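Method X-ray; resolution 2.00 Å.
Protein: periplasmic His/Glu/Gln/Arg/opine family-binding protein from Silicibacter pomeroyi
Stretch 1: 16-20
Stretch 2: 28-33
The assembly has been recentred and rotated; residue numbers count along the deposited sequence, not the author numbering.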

# COMPACT_ATOMS: atom_id res chain seq x y z
N PRO A 16 -7.14 3.48 1.92
CA PRO A 16 -7.09 4.88 1.49
C PRO A 16 -5.81 5.59 2.00
O PRO A 16 -5.30 5.28 3.09
CB PRO A 16 -8.38 5.50 2.11
CG PRO A 16 -8.68 4.63 3.29
CD PRO A 16 -8.24 3.23 2.88
N PRO A 17 -5.28 6.53 1.23
CA PRO A 17 -5.74 7.05 -0.01
C PRO A 17 -5.17 6.31 -1.25
O PRO A 17 -5.45 6.74 -2.38
CB PRO A 17 -5.24 8.51 0.04
CG PRO A 17 -4.00 8.44 0.82
CD PRO A 17 -4.07 7.24 1.70
N TYR A 18 -4.39 5.24 -1.05
CA TYR A 18 -3.88 4.46 -2.19
C TYR A 18 -5.02 3.89 -3.04
O TYR A 18 -5.08 4.11 -4.26
CB TYR A 18 -3.02 3.28 -1.69
CG TYR A 18 -1.81 3.68 -0.91
CD1 TYR A 18 -1.89 3.83 0.49
CD2 TYR A 18 -0.58 3.89 -1.54
CE1 TYR A 18 -0.74 4.20 1.25
CE2 TYR A 18 0.59 4.26 -0.80
CZ TYR A 18 0.49 4.39 0.59
OH TYR A 18 1.61 4.74 1.32
N ASN A 19 -5.88 3.12 -2.39
CA ASN A 19 -7.02 2.50 -3.04
C ASN A 19 -8.22 2.32 -2.06
O ASN A 19 -8.03 2.13 -0.84
CB ASN A 19 -6.64 1.16 -3.68
CG ASN A 19 -6.16 0.13 -2.67
OD1 ASN A 19 -6.98 -0.56 -2.03
ND2 ASN A 19 -4.84 0.00 -2.52
N PHE A 20 -9.43 2.40 -2.58
CA PHE A 20 -10.64 2.20 -1.75
C PHE A 20 -11.86 2.01 -2.65
O PHE A 20 -11.77 2.29 -3.85
CB PHE A 20 -10.82 3.32 -0.68
CG PHE A 20 -11.02 4.70 -1.24
CD1 PHE A 20 -9.94 5.52 -1.54
CD2 PHE A 20 -12.31 5.22 -1.42
CE1 PHE A 20 -10.12 6.81 -2.06
CE2 PHE A 20 -12.52 6.51 -1.92
CZ PHE A 20 -11.43 7.31 -2.25
N ASP A 28 -11.46 3.53 -6.31
CA ASP A 28 -11.13 4.93 -6.31
C ASP A 28 -9.77 5.06 -5.61
O ASP A 28 -9.24 4.09 -5.10
CB ASP A 28 -12.21 5.68 -5.50
CG ASP A 28 -12.37 7.14 -5.91
OD1 ASP A 28 -11.37 7.77 -6.35
OD2 ASP A 28 -13.51 7.68 -5.74
N GLY A 29 -9.22 6.26 -5.58
CA GLY A 29 -7.95 6.48 -4.91
C GLY A 29 -6.82 6.81 -5.87
O GLY A 29 -7.00 6.88 -7.07
N PHE A 30 -5.65 7.04 -5.31
CA PHE A 30 -4.44 7.32 -6.09
C PHE A 30 -4.22 6.31 -7.21
O PHE A 30 -3.97 6.67 -8.37
CB PHE A 30 -3.21 7.34 -5.15
CG PHE A 30 -1.91 7.45 -5.89
CD1 PHE A 30 -1.52 8.67 -6.46
CD2 PHE A 30 -1.07 6.34 -6.01
CE1 PHE A 30 -0.31 8.78 -7.14
CE2 PHE A 30 0.15 6.43 -6.69
CZ PHE A 30 0.54 7.64 -7.26
N GLU A 31 -4.35 5.05 -6.85
CA GLU A 31 -4.08 3.95 -7.74
C GLU A 31 -5.12 3.74 -8.81
O GLU A 31 -4.81 3.19 -9.86
CB GLU A 31 -3.83 2.66 -6.93
CG GLU A 31 -2.49 2.81 -6.19
CD GLU A 31 -2.21 1.70 -5.19
OE1 GLU A 31 -3.16 1.17 -4.57
OE2 GLU A 31 -1.00 1.38 -5.02
N ARG A 32 -6.36 4.18 -8.56
CA ARG A 32 -7.37 4.17 -9.62
C ARG A 32 -6.93 5.14 -10.70
O ARG A 32 -6.92 4.81 -11.87
CB ARG A 32 -8.77 4.64 -9.12
CG ARG A 32 -9.79 4.84 -10.26
CD ARG A 32 -10.05 3.47 -10.89
NE ARG A 32 -10.85 3.43 -12.11
CZ ARG A 32 -12.13 3.05 -12.16
NH1 ARG A 32 -12.78 2.74 -11.03
NH2 ARG A 32 -12.77 2.99 -13.33
N GLU A 33 -6.61 6.36 -10.29
CA GLU A 33 -6.20 7.37 -11.25
C GLU A 33 -4.90 6.97 -11.95
O GLU A 33 -4.74 7.12 -13.18
CB GLU A 33 -5.99 8.71 -10.55
CG GLU A 33 -5.88 9.85 -11.54
CD GLU A 33 -5.57 11.19 -10.91
OE1 GLU A 33 -5.88 11.40 -9.71
OE2 GLU A 33 -5.02 12.03 -11.62

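How does Asp 28 hold the two chain segments together? It pairs with Phe 20 in an antiparallel bridge, and the two backbones exchange hydrogen bonds: Asp 28 N donates to Phe 20 O at 2.8 Å, and Phe 20 N donates to Asp 28 O at 3.0 Å. Both side chains project from the same face of the sheet, so the Asp 28 methylene lies over a face of the Phe 20 ring, with Asp 28 CB 3.9 Å from the ring centroid in a CH-pi contact. The carbonyl also receives a CA-H...O contact, Asn 19 CA to Asp 28 O at 3.4 Å.

Why does glycine suit position 29? Its phi/psi of 112/179 would jam a CB against the preceding carbonyl, and the neighbouring stretch leaves no room either: an ideal CB on Gly 29 would sit 2.7 Å from Tyr 18 O and 3.0 Å from Asn 19 CA. Here, at the N-cap position, the chain turns from strand pairing into helix, and Gly 29 N donates to Asp 28 OD1 at 2.7 Å.

What receives the first NH groups of the helix? These groups have no carbonyl one turn earlier in the helix to bond, and stretch 1 supplies two. Phe 30 N donates to Pro 17 O at 3.0 Å, and Glu 31 N to Tyr 18 O at 2.9 Å, both nearly straight at 172° and 168°.

What does the Glu 31 side chain add? Its CA-to-CB bond points toward stretch 1, and its carboxylate accepts a hydrogen bond from Asn 19, ND2 to Glu 31 OE1 at 2.9 Å. The same oxygen, Glu 31 OE1, packs 3.6 Å from Tyr 18 CB, while OE2 is hydrogen-bonded elsewhere in the structure. Beyond it the contact fades, with Arg 32 barely covered.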